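Local coordinates for 3-oxoacyl-[acyl-carrier-protein] synthase 3 (Pseudomonas aeruginosa, PDB 2X3E) that probably catalyses the first condensation of fatty acid synthesis, joining an acetyl group from acetyl-CoA to two carbons of malonyl-ACP to give 3-oxobutanoyl-ACP, at residues R4-V8 and E173-L177; L25-T31 and A149-A155; I47-S53 and V139-H144; F115-L119 and T315-V319; H245-Q251 and R270-I275. The protein carries 1 engineered substitution. All blocks are in the same frame, centred on the assembly; numbering follows the deposited sequence.

Contact 1 of 5, residues R4-V8 and E173-L177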
# COMPACT_ATOMS: atom_id res chain seq x y z
N ARG A 4 9.82 -16.81 -15.13
CA ARG A 4 8.85 -16.98 -14.02
C ARG A 4 7.73 -15.93 -14.07
O ARG A 4 7.96 -14.73 -13.85
CB ARG A 4 9.58 -16.94 -12.68
CG ARG A 4 8.77 -17.46 -11.51
CD ARG A 4 9.64 -17.66 -10.28
NE ARG A 4 8.90 -17.34 -9.06
CZ ARG A 4 8.47 -18.21 -8.15
NH1 ARG A 4 8.71 -19.52 -8.27
NH2 ARG A 4 7.80 -17.77 -7.10
N ALA A 5 6.52 -16.39 -14.37
CA ALA A 5 5.37 -15.51 -14.52
C ALA A 5 4.44 -15.64 -13.31
O ALA A 5 4.55 -16.58 -12.51
CB ALA A 5 4.61 -15.86 -15.79
N ALA A 6 3.53 -14.68 -13.20
CA ALA A 6 2.44 -14.75 -12.24
C ALA A 6 1.17 -15.09 -13.00
O ALA A 6 0.82 -14.38 -13.94
CB ALA A 6 2.28 -13.41 -11.54
N VAL A 7 0.50 -16.17 -12.59
CA VAL A 7 -0.65 -16.71 -13.31
C VAL A 7 -1.93 -16.64 -12.48
O VAL A 7 -1.98 -17.12 -11.35
CB VAL A 7 -0.39 -18.17 -13.71
CG1 VAL A 7 -1.64 -18.79 -14.31
CG2 VAL A 7 0.79 -18.26 -14.68
N VAL A 8 -2.98 -16.05 -13.05
CA VAL A 8 -4.29 -16.05 -12.40
C VAL A 8 -4.84 -17.48 -12.38
O VAL A 8 -4.86 -18.15 -13.40
CB VAL A 8 -5.30 -15.13 -13.15
CG1 VAL A 8 -6.69 -15.23 -12.53
CG2 VAL A 8 -4.82 -13.68 -13.13
N GLU A 173 1.50 -19.94 -20.16
CA GLU A 173 0.24 -20.43 -19.59
C GLU A 173 -0.87 -19.40 -19.71
O GLU A 173 -0.64 -18.22 -19.48
CB GLU A 173 0.41 -20.77 -18.11
CG GLU A 173 1.29 -21.95 -17.82
CD GLU A 173 1.25 -22.32 -16.37
OE1 GLU A 173 2.13 -21.86 -15.61
OE2 GLU A 173 0.32 -23.06 -15.98
N GLU A 174 -2.08 -19.86 -20.04
CA GLU A 174 -3.25 -19.00 -19.93
C GLU A 174 -3.27 -18.43 -18.52
O GLU A 174 -3.02 -19.16 -17.56
CB GLU A 174 -4.54 -19.79 -20.15
CG GLU A 174 -4.76 -20.24 -21.58
CD GLU A 174 -6.00 -21.10 -21.73
OE1 GLU A 174 -6.59 -21.52 -20.71
OE2 GLU A 174 -6.39 -21.38 -22.88
N GLY A 175 -3.54 -17.14 -18.41
CA GLY A 175 -3.67 -16.48 -17.11
C GLY A 175 -2.43 -15.75 -16.65
O GLY A 175 -2.48 -15.00 -15.68
N ALA A 176 -1.31 -15.98 -17.33
CA ALA A 176 -0.08 -15.26 -17.04
C ALA A 176 -0.26 -13.78 -17.37
O ALA A 176 -0.81 -13.43 -18.42
CB ALA A 176 1.09 -15.84 -17.81
N LEU A 177 0.20 -12.92 -16.47
CA LEU A 177 0.13 -11.48 -16.70
C LEU A 177 1.22 -11.13 -17.71
O LEU A 177 2.40 -11.34 -17.44
CB LEU A 177 0.34 -10.73 -15.38
CG LEU A 177 -0.58 -11.11 -14.22
CD1 LEU A 177 -0.24 -10.25 -13.00
CD2 LEU A 177 -2.05 -10.98 -14.58
O HOH W 1 3.73 -12.39 -15.07

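Contact 2 of 5, residues L25-T31 and A149-A155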
# COMPACT_ATOMS: atom_id res chain seq x y z
N LEU A 25 -33.01 6.25 -2.70
CA LEU A 25 -32.17 7.44 -2.78
C LEU A 25 -32.98 8.68 -3.14
O LEU A 25 -32.75 9.76 -2.58
CB LEU A 25 -31.03 7.23 -3.78
CG LEU A 25 -29.92 8.29 -3.79
CD1 LEU A 25 -29.31 8.46 -2.41
CD2 LEU A 25 -28.84 7.91 -4.80
N ALA A 26 -33.92 8.53 -4.07
CA ALA A 26 -34.80 9.63 -4.47
C ALA A 26 -35.66 10.12 -3.30
O ALA A 26 -35.86 11.33 -3.14
CB ALA A 26 -35.70 9.20 -5.62
N ALA A 27 -36.15 9.19 -2.49
CA ALA A 27 -36.98 9.54 -1.33
C ALA A 27 -36.16 10.26 -0.27
O ALA A 27 -36.61 11.26 0.31
CB ALA A 27 -37.62 8.29 -0.74
N GLU A 28 -34.95 9.76 -0.04
CA GLU A 28 -34.06 10.29 0.99
C GLU A 28 -33.58 11.72 0.69
O GLU A 28 -33.51 12.55 1.59
CB GLU A 28 -32.86 9.36 1.17
CG GLU A 28 -32.16 9.50 2.49
CD GLU A 28 -30.96 8.58 2.63
OE1 GLU A 28 -31.00 7.44 2.12
OE2 GLU A 28 -29.97 9.01 3.26
N LEU A 29 -33.27 11.98 -0.58
CA LEU A 29 -32.66 13.26 -0.98
C LEU A 29 -33.59 14.13 -1.82
O LEU A 29 -33.14 15.09 -2.46
CB LEU A 29 -31.36 12.98 -1.74
CG LEU A 29 -30.33 12.12 -0.99
CD1 LEU A 29 -29.10 11.89 -1.84
CD2 LEU A 29 -29.96 12.76 0.33
N ASP A 30 -34.88 13.81 -1.82
CA ASP A 30 -35.89 14.60 -2.53
C ASP A 30 -35.51 14.86 -3.99
O ASP A 30 -35.60 15.99 -4.47
CB ASP A 30 -36.13 15.92 -1.80
CG ASP A 30 -36.43 15.72 -0.32
OD1 ASP A 30 -37.07 14.70 0.04
OD2 ASP A 30 -36.04 16.59 0.49
N THR A 31 -35.08 13.80 -4.68
CA THR A 31 -34.79 13.86 -6.11
C THR A 31 -35.67 12.84 -6.84
O THR A 31 -36.76 12.52 -6.36
CB THR A 31 -33.27 13.67 -6.40
OG1 THR A 31 -33.02 13.83 -7.81
CG2 THR A 31 -32.78 12.31 -5.94
N ALA A 149 -25.77 14.01 2.04
CA ALA A 149 -26.61 14.95 1.30
C ALA A 149 -26.24 15.05 -0.18
O ALA A 149 -26.91 15.77 -0.93
CB ALA A 149 -26.53 16.32 1.95
N ASP A 150 -25.20 14.35 -0.61
CA ASP A 150 -24.69 14.47 -1.97
C ASP A 150 -25.29 13.42 -2.91
O ASP A 150 -24.89 12.25 -2.88
CB ASP A 150 -23.17 14.37 -2.00
CG ASP A 150 -22.58 14.79 -3.33
OD1 ASP A 150 -22.27 13.91 -4.15
OD2 ASP A 150 -22.48 16.02 -3.56
N ARG A 151 -26.22 13.84 -3.76
CA ARG A 151 -26.92 12.90 -4.64
C ARG A 151 -26.04 12.33 -5.76
O ARG A 151 -26.24 11.18 -6.15
CB ARG A 151 -28.19 13.53 -5.21
CG ARG A 151 -27.97 14.62 -6.24
CD ARG A 151 -29.30 15.20 -6.68
NE ARG A 151 -29.14 16.29 -7.64
CZ ARG A 151 -29.42 17.58 -7.41
NH1 ARG A 151 -29.89 18.00 -6.24
NH2 ARG A 151 -29.24 18.47 -8.39
N SER A 152 -25.09 13.11 -6.26
CA SER A 152 -24.22 12.67 -7.36
C SER A 152 -23.33 11.48 -6.99
O SER A 152 -23.27 10.50 -7.73
CB SER A 152 -23.34 13.82 -7.87
OG SER A 152 -24.13 14.83 -8.45
N THR A 153 -22.62 11.58 -5.87
CA THR A 153 -21.73 10.50 -5.45
C THR A 153 -22.50 9.30 -4.90
O THR A 153 -22.14 8.16 -5.15
CB THR A 153 -20.67 10.94 -4.40
OG1 THR A 153 -21.32 11.56 -3.28
CG2 THR A 153 -19.68 11.91 -5.03
N ARG A 154 -23.57 9.56 -4.14
CA ARG A 154 -24.39 8.47 -3.61
C ARG A 154 -25.12 7.69 -4.71
O ARG A 154 -25.37 6.49 -4.56
CB ARG A 154 -25.38 8.99 -2.57
CG ARG A 154 -24.68 9.46 -1.30
CD ARG A 154 -25.65 9.70 -0.19
NE ARG A 154 -26.32 8.46 0.21
CZ ARG A 154 -27.46 8.40 0.88
NH1 ARG A 154 -28.10 9.50 1.26
NH2 ARG A 154 -27.98 7.21 1.17
N ALA A 155 -25.43 8.36 -5.82
CA ALA A 155 -26.03 7.69 -6.98
C ALA A 155 -25.03 6.76 -7.69
O ALA A 155 -25.44 5.78 -8.31
CB ALA A 155 -26.58 8.72 -7.96

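Contact 3 of 5, residues I47-S53 and V139-H144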
# COMPACT_ATOMS: atom_id res chain seq x y z
N ILE A 47 -24.49 -1.82 -0.03
CA ILE A 47 -24.09 -0.93 1.06
C ILE A 47 -23.58 -1.76 2.24
O ILE A 47 -24.31 -2.58 2.80
CB ILE A 47 -25.27 -0.02 1.49
CG1 ILE A 47 -25.77 0.82 0.31
CG2 ILE A 47 -24.86 0.89 2.64
CD1 ILE A 47 -24.75 1.81 -0.25
N ALA A 48 -22.32 -1.53 2.62
CA ALA A 48 -21.65 -2.35 3.63
C ALA A 48 -22.29 -2.24 5.02
O ALA A 48 -22.33 -3.23 5.76
CB ALA A 48 -20.17 -2.00 3.70
N GLY A 49 -22.78 -1.06 5.37
CA GLY A 49 -23.46 -0.86 6.65
C GLY A 49 -22.50 -1.03 7.81
O GLY A 49 -21.55 -0.27 7.94
N ASP A 50 -22.74 -2.04 8.66
CA ASP A 50 -21.83 -2.30 9.78
C ASP A 50 -20.58 -3.09 9.40
O ASP A 50 -19.65 -3.20 10.20
CB ASP A 50 -22.55 -2.97 10.97
CG ASP A 50 -23.14 -4.34 10.64
OD1 ASP A 50 -22.81 -4.93 9.59
OD2 ASP A 50 -23.94 -4.84 11.46
N LEU A 51 -20.54 -3.61 8.17
CA LEU A 51 -19.37 -4.34 7.67
C LEU A 51 -18.32 -3.37 7.14
O LEU A 51 -18.65 -2.34 6.56
CB LEU A 51 -19.78 -5.32 6.56
CG LEU A 51 -20.77 -6.41 6.95
CD1 LEU A 51 -21.01 -7.34 5.78
CD2 LEU A 51 -20.29 -7.21 8.15
N GLY A 52 -17.05 -3.70 7.37
CA GLY A 52 -15.93 -2.92 6.85
C GLY A 52 -15.31 -3.60 5.63
O GLY A 52 -15.73 -4.69 5.23
N SER A 53 -14.31 -2.95 5.05
CA SER A 53 -13.58 -3.53 3.93
C SER A 53 -12.98 -4.89 4.29
O SER A 53 -12.99 -5.81 3.47
CB SER A 53 -12.48 -2.57 3.45
OG SER A 53 -13.06 -1.42 2.83
N VAL A 139 -10.87 -4.16 -2.77
CA VAL A 139 -12.00 -3.93 -1.87
C VAL A 139 -12.10 -2.46 -1.51
O VAL A 139 -11.10 -1.81 -1.21
CB VAL A 139 -11.87 -4.76 -0.56
CG1 VAL A 139 -10.52 -4.51 0.15
CG2 VAL A 139 -13.05 -4.49 0.37
N ASP A 140 -13.32 -1.94 -1.54
CA ASP A 140 -13.58 -0.59 -1.05
C ASP A 140 -15.01 -0.48 -0.53
O ASP A 140 -15.93 -1.12 -1.04
CB ASP A 140 -13.30 0.44 -2.16
CG ASP A 140 -11.88 1.00 -2.10
OD1 ASP A 140 -11.45 1.44 -1.02
OD2 ASP A 140 -11.19 1.03 -3.15
N THR A 141 -15.16 0.32 0.52
CA THR A 141 -16.45 0.62 1.12
C THR A 141 -16.67 2.14 1.11
O THR A 141 -16.86 2.78 2.16
CB THR A 141 -16.55 0.08 2.56
OG1 THR A 141 -15.39 0.47 3.30
CG2 THR A 141 -16.67 -1.45 2.55
N PHE A 142 -16.64 2.71 -0.09
CA PHE A 142 -16.79 4.15 -0.27
C PHE A 142 -18.07 4.73 0.31
O PHE A 142 -18.08 5.91 0.67
CB PHE A 142 -16.68 4.53 -1.76
CG PHE A 142 -15.33 5.04 -2.16
CD1 PHE A 142 -14.18 4.33 -1.82
CD2 PHE A 142 -15.19 6.22 -2.87
CE1 PHE A 142 -12.93 4.78 -2.19
CE2 PHE A 142 -13.94 6.68 -3.24
CZ PHE A 142 -12.80 5.96 -2.90
N SER A 143 -19.13 3.94 0.41
CA SER A 143 -20.39 4.45 0.99
C SER A 143 -20.18 5.04 2.39
O SER A 143 -20.87 5.98 2.77
CB SER A 143 -21.48 3.38 1.04
OG SER A 143 -21.27 2.46 2.10
N HIS A 144 -19.23 4.49 3.15
CA HIS A 144 -18.93 5.04 4.48
C HIS A 144 -18.38 6.46 4.41
O HIS A 144 -18.46 7.20 5.39
CB HIS A 144 -17.92 4.17 5.24
CG HIS A 144 -18.44 2.81 5.59
ND1 HIS A 144 -17.66 1.67 5.51
CD2 HIS A 144 -19.66 2.40 6.03
CE1 HIS A 144 -18.38 0.63 5.88
NE2 HIS A 144 -19.59 1.04 6.20
O HOH W 2 -22.33 1.80 4.52

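Contact 4 of 5, residues F115-L119 and T315-V319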
# COMPACT_ATOMS: atom_id res chain seq x y z
N PHE A 115 -6.59 -2.24 -8.16
CA PHE A 115 -6.52 -3.64 -8.57
C PHE A 115 -5.42 -3.88 -9.63
O PHE A 115 -4.70 -4.89 -9.57
CB PHE A 115 -7.88 -4.13 -9.07
CG PHE A 115 -7.95 -5.62 -9.25
CD1 PHE A 115 -8.05 -6.46 -8.15
CD2 PHE A 115 -7.91 -6.19 -10.52
CE1 PHE A 115 -8.10 -7.83 -8.30
CE2 PHE A 115 -7.96 -7.56 -10.68
CZ PHE A 115 -8.07 -8.39 -9.57
N VAL A 116 -5.28 -2.94 -10.56
CA VAL A 116 -4.21 -3.02 -11.58
C VAL A 116 -2.81 -2.90 -10.95
O VAL A 116 -1.92 -3.71 -11.24
CB VAL A 116 -4.41 -2.00 -12.71
CG1 VAL A 116 -3.30 -2.12 -13.76
CG2 VAL A 116 -5.77 -2.20 -13.39
N TYR A 117 -2.63 -1.89 -10.10
CA TYR A 117 -1.38 -1.72 -9.34
C TYR A 117 -1.14 -2.91 -8.44
O TYR A 117 -0.00 -3.36 -8.28
CB TYR A 117 -1.42 -0.44 -8.48
CG TYR A 117 -0.82 0.78 -9.15
CD1 TYR A 117 -1.57 1.57 -10.01
CD2 TYR A 117 0.50 1.13 -8.92
CE1 TYR A 117 -1.01 2.69 -10.63
CE2 TYR A 117 1.07 2.24 -9.53
CZ TYR A 117 0.31 3.01 -10.37
OH TYR A 117 0.90 4.12 -10.95
N GLY A 118 -2.21 -3.41 -7.82
CA GLY A 118 -2.16 -4.62 -7.01
C GLY A 118 -1.63 -5.82 -7.76
O GLY A 118 -0.81 -6.57 -7.24
N LEU A 119 -2.09 -6.01 -9.00
CA LEU A 119 -1.60 -7.11 -9.84
C LEU A 119 -0.12 -6.96 -10.18
O LEU A 119 0.63 -7.95 -10.19
CB LEU A 119 -2.42 -7.21 -11.13
CG LEU A 119 -3.84 -7.76 -10.98
CD1 LEU A 119 -4.64 -7.49 -12.25
CD2 LEU A 119 -3.80 -9.26 -10.66
N THR A 315 -4.05 8.33 -10.96
CA THR A 315 -3.41 7.07 -11.31
C THR A 315 -4.10 6.44 -12.51
O THR A 315 -5.27 6.70 -12.77
CB THR A 315 -3.49 6.04 -10.16
OG1 THR A 315 -4.85 5.93 -9.70
CG2 THR A 315 -2.58 6.45 -9.01
N TRP A 316 -3.37 5.59 -13.23
CA TRP A 316 -3.94 4.78 -14.29
C TRP A 316 -3.05 3.58 -14.54
O TRP A 316 -1.89 3.54 -14.11
CB TRP A 316 -4.07 5.59 -15.58
CG TRP A 316 -2.75 6.03 -16.11
CD1 TRP A 316 -1.86 5.30 -16.83
CD2 TRP A 316 -2.14 7.31 -15.91
NE1 TRP A 316 -0.73 6.04 -17.11
CE2 TRP A 316 -0.88 7.29 -16.55
CE3 TRP A 316 -2.54 8.48 -15.25
CZ2 TRP A 316 -0.02 8.39 -16.56
CZ3 TRP A 316 -1.68 9.58 -15.26
CH2 TRP A 316 -0.44 9.52 -15.91
N GLY A 317 -3.59 2.61 -15.27
CA GLY A 317 -2.80 1.49 -15.73
C GLY A 317 -3.63 0.41 -16.38
O GLY A 317 -4.85 0.38 -16.24
N SER A 318 -2.96 -0.48 -17.11
CA SER A 318 -3.61 -1.62 -17.71
C SER A 318 -2.70 -2.84 -17.65
O SER A 318 -1.48 -2.72 -17.50
CB SER A 318 -3.99 -1.33 -19.16
OG SER A 318 -4.71 -0.12 -19.27
N VAL A 319 -3.32 -4.01 -17.78
CA VAL A 319 -2.62 -5.30 -17.79
C VAL A 319 -3.25 -6.18 -18.86
O VAL A 319 -4.48 -6.25 -18.95
CB VAL A 319 -2.76 -6.04 -16.45
CG1 VAL A 319 -1.81 -7.24 -16.40
CG2 VAL A 319 -2.52 -5.10 -15.29

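Contact 5 of 5, residues H245-Q251 and R270-I275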
# COMPACT_ATOMS: atom_id res chain seq x y z
N HIS A 245 -10.76 -9.90 -26.95
CA HIS A 245 -12.05 -10.53 -26.70
C HIS A 245 -12.77 -9.83 -25.55
O HIS A 245 -13.99 -9.68 -25.59
CB HIS A 245 -11.88 -12.02 -26.35
CG HIS A 245 -11.46 -12.87 -27.50
ND1 HIS A 245 -10.14 -13.15 -27.79
CD2 HIS A 245 -12.20 -13.53 -28.43
CE1 HIS A 245 -10.08 -13.93 -28.86
NE2 HIS A 245 -11.31 -14.18 -29.26
N HIS A 246 -12.00 -9.43 -24.54
CA HIS A 246 -12.56 -8.89 -23.30
C HIS A 246 -11.81 -7.66 -22.80
O HIS A 246 -10.61 -7.72 -22.55
CB HIS A 246 -12.54 -9.95 -22.19
CG HIS A 246 -13.09 -11.27 -22.62
ND1 HIS A 246 -14.41 -11.46 -22.97
CD2 HIS A 246 -12.49 -12.48 -22.75
CE1 HIS A 246 -14.60 -12.72 -23.31
NE2 HIS A 246 -13.45 -13.36 -23.18
N LEU A 247 -12.53 -6.56 -22.65
CA LEU A 247 -12.02 -5.37 -22.00
C LEU A 247 -12.77 -5.21 -20.68
O LEU A 247 -14.01 -5.11 -20.68
CB LEU A 247 -12.24 -4.14 -22.88
CG LEU A 247 -11.67 -2.83 -22.33
CD1 LEU A 247 -10.17 -2.93 -22.08
CD2 LEU A 247 -11.99 -1.69 -23.31
N VAL A 248 -12.03 -5.20 -19.58
CA VAL A 248 -12.62 -5.08 -18.25
C VAL A 248 -12.08 -3.81 -17.58
O VAL A 248 -11.05 -3.82 -16.92
CB VAL A 248 -12.31 -6.29 -17.36
CG1 VAL A 248 -13.18 -6.25 -16.11
CG2 VAL A 248 -12.55 -7.58 -18.12
N PRO A 249 -12.78 -2.68 -17.79
CA PRO A 249 -12.35 -1.43 -17.20
C PRO A 249 -12.87 -1.22 -15.78
O PRO A 249 -13.86 -1.84 -15.36
CB PRO A 249 -12.98 -0.39 -18.13
CG PRO A 249 -14.17 -1.05 -18.65
CD PRO A 249 -13.85 -2.49 -18.78
N HIS A 250 -12.20 -0.35 -15.04
CA HIS A 250 -12.77 0.20 -13.83
C HIS A 250 -14.14 0.77 -14.19
O HIS A 250 -14.28 1.53 -15.15
CB HIS A 250 -11.86 1.28 -13.24
CG HIS A 250 -12.54 2.20 -12.28
ND1 HIS A 250 -13.27 1.73 -11.21
CD2 HIS A 250 -12.61 3.55 -12.22
CE1 HIS A 250 -13.77 2.75 -10.54
NE2 HIS A 250 -13.38 3.87 -11.13
N GLN A 251 -15.15 0.39 -13.42
CA GLN A 251 -16.53 0.75 -13.70
C GLN A 251 -16.82 2.17 -13.20
O GLN A 251 -17.54 2.36 -12.22
CB GLN A 251 -17.48 -0.28 -13.07
CG GLN A 251 -17.14 -1.76 -13.42
CD GLN A 251 -17.61 -2.19 -14.79
OE1 GLN A 251 -18.82 -2.22 -15.05
NE2 GLN A 251 -16.67 -2.54 -15.68
N ARG A 270 -18.00 -6.14 -26.13
CA ARG A 270 -16.80 -6.76 -25.58
C ARG A 270 -16.35 -6.15 -24.25
O ARG A 270 -15.46 -6.70 -23.59
CB ARG A 270 -15.65 -6.68 -26.59
CG ARG A 270 -15.94 -7.40 -27.87
CD ARG A 270 -14.72 -7.51 -28.73
NE ARG A 270 -15.05 -7.90 -30.09
CZ ARG A 270 -14.15 -8.06 -31.07
NH1 ARG A 270 -12.86 -7.88 -30.83
NH2 ARG A 270 -14.56 -8.41 -32.28
N VAL A 271 -16.94 -5.02 -23.87
CA VAL A 271 -16.65 -4.43 -22.56
C VAL A 271 -17.48 -5.16 -21.50
O VAL A 271 -18.71 -5.23 -21.60
CB VAL A 271 -16.97 -2.92 -22.53
CG1 VAL A 271 -16.67 -2.34 -21.15
CG2 VAL A 271 -16.17 -2.20 -23.62
N VAL A 272 -16.80 -5.72 -20.51
CA VAL A 272 -17.46 -6.43 -19.41
C VAL A 272 -17.93 -5.39 -18.40
O VAL A 272 -17.12 -4.62 -17.88
CB VAL A 272 -16.51 -7.43 -18.72
CG1 VAL A 272 -17.24 -8.19 -17.59
CG2 VAL A 272 -15.93 -8.41 -19.73
N SER A 273 -19.23 -5.37 -18.12
CA SER A 273 -19.82 -4.33 -17.27
C SER A 273 -21.00 -4.83 -16.43
O SER A 273 -21.93 -5.44 -16.95
CB SER A 273 -20.27 -3.16 -18.13
OG SER A 273 -20.93 -2.18 -17.33
N ASN A 274 -20.94 -4.53 -15.13
CA ASN A 274 -22.06 -4.74 -14.22
C ASN A 274 -22.37 -3.50 -13.39
O ASN A 274 -23.01 -3.59 -12.34
CB ASN A 274 -21.78 -5.94 -13.30
CG ASN A 274 -20.57 -5.73 -12.40
OD1 ASN A 274 -19.68 -4.95 -12.72
ND2 ASN A 274 -20.54 -6.43 -11.28
N ILE A 275 -21.95 -2.33 -13.87
CA ILE A 275 -22.10 -1.09 -13.11
C ILE A 275 -23.56 -0.76 -12.78
O ILE A 275 -23.85 -0.12 -11.77
CB ILE A 275 -21.42 0.11 -13.84
CG1 ILE A 275 -21.21 1.28 -12.88
CG2 ILE A 275 -22.22 0.53 -15.08
CD1 ILE A 275 -20.39 2.39 -13.46
O HOH W 3 -16.46 -9.43 -23.04

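Contact 1 of 5, residues R4-V8 and E173-L177
A buried backbone-to-backbone bridge joins the start of strand 5-14 to the turn that leads into strand 177-184. It illustrates how an edge strand can engage a stretch of chain that is not itself a regular strand. Val7 and Ala176 face each other at a CA-CA distance of 4.0 Å, flanked by two hydrogen bonds, Val8 N to Gly175 O at 2.9 Å and Leu177 N to Ala6 O at 3.0 Å. This is the pattern of a single antiparallel bridge around a non-hydrogen-bonded pair, and CA-H...O contacts reinforce it, Ala176 CA to Ala6 O at 3.3 Å and Val7 CA to Gly175 O at 3.4 Å. In the thiolase fold the two halves of the chain each build a sheet; here the outermost strand of the first sheet meets the link to an outermost strand of the second. The link bends in a type II turn from Glu173 to Ala176, with Gly175 at its third position. There phi is positive, and a CB would clash with Val8 O. Ala5 CB lies 4.1 Å from Ala176 CB, and the larger Val8 and Leu177 touch through CG2 and CD2 at 4.1 Å. Glu173, opening the turn, forms a salt bridge to Arg167. One water extends the bridge, accepting from Ala6 N at 3.0 Å and donating to Leu177 O at 2.9 Å.

Contact 2 of 5, residues L25-T31 and A149-A155
Arg154 and Glu28 form a two-pronged salt bridge: Arg154 NH1 donates to Glu28 OE2 at 2.8 Å and Arg154 NH2 to Glu28 OE1 at 3.2 Å, the carboxylate meeting the guanidinium near its plane. NH1 has a second acceptor in Pro148 O. The helix that carries Arg154 is itself capped, for Asp150 OD1 accepts from Thr153 N at 2.9 Å and from Thr153 OG1 at 2.7 Å, placing Asp150 at its N-cap. Beneath the charges lies a leucine layer. Leu25 spreads over one face of the guanidinium, with CD1 3.8 Å from Arg154 CZ, and sends CD2 to within 4.0 Å of Ala155 CB. Leu29, the first residue to leave helical geometry after helix 22-28, settles on the start of the other helix, its CD1 3.7 Å from Arg151 CA. At the margin, Thr31 OG1 approaches Arg151 CD at 4.1 Å, and Arg151 makes a cation-pi contact with Trp35. In the first half of the thiolase fold, helices 22-28 and 151-156 are thus joined outside the sheets by a paired charge above an aliphatic seam, one arginine serving both as ionic partner and as a flat surface for leucine.

Contact 3 of 5, residues I47-S53 and V139-H144
In this thiolase-fold enzyme, strand 133-140 is the middle strand of the first sheet, and the loop that precedes helix 53-68 folds over its C-terminal end. Val139 turns toward that loop, its CG2 lying 3.7 Å from Ser53 CB. Asp140 points away, into a network with Thr80, Ser81, Thr82 and Ala283 near the predicted active site. Thr141 turns back: its CG2 packs at 3.7 Å on Ala48 CB, and its OG1 is 3.0 Å from Ser53 OG, a hydroxyl also bonded to Thr82 O. Phe142 faces the opposite way and packs on Cys87 of the second subunit. Ser143 CB touches Ile47 CD1 at 3.8 Å, and Ser143 OG, besides bonding Asp159, receives a hydrogen bond of 2.7 Å from a water that accepts from Gly49 N. Last comes His144, whose ring edge addresses the type II' turn from Ala48 to Leu51, with CE1 3.1 Å from Leu51 O and NE2 donating to Gly49 O at 2.9 Å.

Contact 4 of 5, residues F115-L119 and T315-V319
Apolar packing dominates this buried helix-on-sheet contact, in which the short segments of helix 114-127 and strand 315-322 cross at 58° with their axes 8.0 Å apart. Val116 is the central residue: its CG1 presses on Val319 CG2 at 3.4 Å and lies 3.7 Å from Gly317 C. Gly317 offers a flat patch of backbone here, for a CB would come tightly against that methyl. Leu119 CD1 adds a looser touch on Val319 CG2 at 4.4 Å. The aromatic contribution comes from Tyr117, whose CE1 lies 3.7 Å from Trp316 O and 4.2 Å from Thr315 CB. The polar ends look elsewhere: Tyr117 OH bonds Gly183 O of its own chain and Ala105 N of the second subunit, and Thr315 OG1 bonds Thr113. A helix packed between two sheets, with helix 285-295 beside it at Phe115 and Val116, is the central helical layer of the five-layered thiolase fold. Just ahead of it lies Ala112, an engineered residue at the predicted active-site position, where such enzymes carry their nucleophilic cysteine.

Contact 5 of 5, residues H245-Q251 and R270-I275
Two segments running nearly alike, 17° apart end to end, fit like a strip along a sheet's edge. Backbone bonds set the register: Leu247 N to Arg270 O at 3.1 Å and Val272 N to Leu247 O at 2.9 Å, a parallel bridge of Leu247 with Val271. Val271 slots between Leu247 and Pro249, its CG2 4.2 Å from Leu247 CD2 and its CG1 3.7 Å from Pro249 CD; Val272 CG2 nests at 3.8 Å against Val248 CG2. The chains part around Pro249 and close again at Gln251 and Ile275, the folded Gln251 side chain filling the gap. Its NE2 donates to Pro249 O at 2.9 Å and Val272 O at 3.1 Å, its OE1 accepts from Ser273 OG and Asn274 N, both at 3.1 Å, and Ile275 CD1 abuts Gln251 O at 3.1 Å. His250, predicted catalytic, leaves this seam to touch Ala112 and Asn280. Strand 304-311 lies on the other edge of strand 246-249, helix 254-264 packs on Pro249 and Gln251, and helix 285-295 on Val248 and Asn274.

From the N terminus, three contacts open in turn, at residues 4-8, 25-31 and 47-53, and close in reverse order: contact 3 at 139-144, contact 2 at 149-155 and contact 1 at 173-177, each nested in the next. Contact 4 opens at 115-119, inside all three loops, and closes only at 315-319, so it crosses them and ties the two halves of the chain together. Contact 5, closing a short loop from 245-251 to 270-275, nests within contact 4, and both reach the second sheet. Contacts 1 and 4 touch directly, Leu177 CD2 lying 4.2 Å from Val319 CG1, whereas contacts 1 and 2 sit on opposite sides of the chain's centre, their centres about 43 Å apart.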